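Local coordinates for protein colicin-D (Escherichia coli, PDB 5ZNM) that kills competing Escherichia coli cells by blocking protein synthesis, here as its central domain joined to the C-terminal tRNase domain, at residues K311-R314 / E315-T318. Sequence-based numbering, arbitrary orientation.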
ATOM      1  N   LYS A 311      -4.192  18.728  42.691  1.00 21.94           N
ATOM      2  CA  LYS A 311      -4.208  17.418  42.051  1.00 24.81           C
ATOM      3  C   LYS A 311      -3.972  17.551  40.550  1.00 27.82           C
ATOM      4  O   LYS A 311      -4.439  18.498  39.913  1.00 22.61           O
ATOM      5  CB  LYS A 311      -5.539  16.717  42.306  1.00 27.28           C
ATOM      6  CG  LYS A 311      -5.752  16.357  43.753  1.00 39.14           C
ATOM      7  CD  LYS A 311      -6.961  15.461  43.936  1.00 47.40           C
ATOM      8  CE  LYS A 311      -8.249  16.239  43.834  1.00 46.83           C
ATOM      9  NZ  LYS A 311      -9.293  15.569  44.650  1.00 53.37           N
ATOM     10  N   LYS A 312      -3.222  16.611  39.987  1.00 21.23           N
ATOM     11  CA  LYS A 312      -3.021  16.550  38.546  1.00 23.54           C
ATOM     12  C   LYS A 312      -3.899  15.445  37.985  1.00 25.58           C
ATOM     13  O   LYS A 312      -3.670  14.267  38.262  1.00 31.14           O
ATOM     14  CB  LYS A 312      -1.561  16.298  38.197  1.00 21.75           C
ATOM     15  CG  LYS A 312      -0.677  17.430  38.607  1.00 29.24           C
ATOM     16  CD  LYS A 312       0.606  17.421  37.817  1.00 32.83           C
ATOM     17  CE  LYS A 312       1.503  16.302  38.240  1.00 36.29           C
ATOM     18  NZ  LYS A 312       2.899  16.649  37.867  1.00 41.50           N
ATOM     19  N   ASN A 313      -4.895  15.824  37.191  1.00 19.66           N
ATOM     20  CA  ASN A 313      -5.756  14.854  36.527  1.00 19.27           C
ATOM     21  C   ASN A 313      -6.222  15.490  35.229  1.00 20.54           C
ATOM     22  O   ASN A 313      -5.823  16.609  34.899  1.00 22.63           O
ATOM     23  CB  ASN A 313      -6.924  14.428  37.426  1.00 18.42           C
ATOM     24  CG  ASN A 313      -7.713  15.614  37.952  1.00 25.42           C
ATOM     25  OD1 ASN A 313      -7.981  16.568  37.218  1.00 20.36           O
ATOM     26  ND2 ASN A 313      -8.074  15.569  39.228  1.00 24.63           N
ATOM     27  N   ARG A 314      -7.084  14.778  34.489  1.00 21.95           N
ATOM     28  CA  ARG A 314      -7.487  15.290  33.183  1.00 17.37           C
ATOM     29  C   ARG A 314      -8.090  16.676  33.315  1.00 18.26           C
ATOM     30  O   ARG A 314      -7.795  17.581  32.525  1.00 20.40           O
ATOM     31  CB  ARG A 314      -8.493  14.357  32.504  1.00 20.09           C
ATOM     32  CG  ARG A 314      -9.063  14.954  31.210  1.00 19.55           C
ATOM     33  CD  ARG A 314      -9.565  13.879  30.229  1.00 23.76           C
ATOM     34  NE  ARG A 314      -8.520  12.938  29.840  1.00 26.45           N
ATOM     35  CZ  ARG A 314      -7.655  13.124  28.839  1.00 27.12           C
ATOM     36  NH1 ARG A 314      -7.675  14.235  28.106  1.00 25.28           N
ATOM     37  NH2 ARG A 314      -6.741  12.203  28.583  1.00 27.83           N
ATOM     38  N   GLU A 315      -8.949  16.841  34.312  1.00 17.27           N
ATOM     39  CA  GLU A 315      -9.634  18.099  34.557  1.00 15.09           C
ATOM     40  C   GLU A 315      -8.652  19.243  34.824  1.00 13.25           C
ATOM     41  O   GLU A 315      -8.763  20.325  34.235  1.00 14.80           O
ATOM     42  CB  GLU A 315     -10.574  17.871  35.736  1.00 28.65           C
ATOM     43  CG  GLU A 315     -11.395  18.995  36.166  1.00 35.68           C
ATOM     44  CD  GLU A 315     -12.352  18.571  37.276  1.00 40.39           C
ATOM     45  OE1 GLU A 315     -13.361  17.917  36.954  1.00 31.21           O
ATOM     46  OE2 GLU A 315     -12.076  18.867  38.458  1.00 39.65           O
ATOM     47  N   THR A 316      -7.670  19.027  35.696  1.00 18.07           N
ATOM     48  CA  THR A 316      -6.803  20.153  36.031  1.00 16.73           C
ATOM     49  C   THR A 316      -5.757  20.408  34.950  1.00 17.93           C
ATOM     50  O   THR A 316      -5.394  21.569  34.711  1.00 15.88           O
ATOM     51  CB  THR A 316      -6.136  19.936  37.397  1.00 15.83           C
ATOM     52  OG1 THR A 316      -5.277  18.779  37.360  1.00 18.13           O
ATOM     53  CG2 THR A 316      -7.191  19.728  38.459  1.00 15.05           C
ATOM     54  N   LEU A 317      -5.282  19.359  34.270  1.00 16.04           N
ATOM     55  CA  LEU A 317      -4.394  19.590  33.133  1.00 15.95           C
ATOM     56  C   LEU A 317      -5.120  20.290  31.997  1.00 18.71           C
ATOM     57  O   LEU A 317      -4.500  21.071  31.270  1.00 15.06           O
ATOM     58  CB  LEU A 317      -3.778  18.278  32.626  1.00 17.03           C
ATOM     59  CG  LEU A 317      -2.887  17.503  33.605  1.00 21.78           C
ATOM     60  CD1 LEU A 317      -2.208  16.324  32.891  1.00 20.46           C
ATOM     61  CD2 LEU A 317      -1.856  18.412  34.269  1.00 20.31           C
ATOM     62  N   THR A 318      -6.427  20.022  31.825  1.00 15.21           N
ATOM     63  CA  THR A 318      -7.212  20.770  30.847  1.00 16.95           C
ATOM     64  C   THR A 318      -7.376  22.228  31.272  1.00 14.62           C
ATOM     65  O   THR A 318      -7.314  23.132  30.428  1.00 14.12           O
ATOM     66  CB  THR A 318      -8.569  20.085  30.625  1.00 18.08           C
ATOM     67  OG1 THR A 318      -8.347  18.744  30.146  1.00 18.74           O
ATOM     68  CG2 THR A 318      -9.415  20.843  29.600  1.00 17.07           C
TER
HETATM   69  O   HOH W   1      -9.970  17.642  40.355  1.00 35.91           O
HETATM   70  O   HOH W   2      -8.979  16.837  28.086  1.00 18.33           O
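N313 and T316 close a capping box at the start of helix 314-329 in the tRNase domain of colicin D. The amide oxygen of N313 lies 2.9 Å from the backbone nitrogen of T316 (OD1 to N), with T316 N lying nearly on the extension of the CG-OD1 bond (CG-OD1...N angle 160°). In return, T316 OG1 accepts from N313 N at 3.0 Å, and the two side chains cross at about a right angle. Both carry their first branch between backbone N and carbonyl carbon (chi1 54° and 63°), which brings N313 CG, and T316 OG1 itself, back toward the partner's main chain. The T316 hydroxyl also donates to K311 O (OG1 to O 2.7 Å), tying the incoming loop to the first turn. Beside the box, in the same first turn, R314 O accepts from T318 N at 2.9 Å and from T318 OG1 at 2.7 Å, from opposite faces of the carbonyl plane. A water links N313 ND2 to E315 OE2; another lies in the plane of the R314 guanidinium, at its edge, and donates to T318 OG1. Farther out, R314 forms salt bridges with D283 and D255, and K312 with D296, while Y299 touches K312 and T316. The buried T316 hydroxyl is thus used as both donor and acceptor, and the cap supplies an acceptor to a first-turn N-H for which the helix has no carbonyl four residues back.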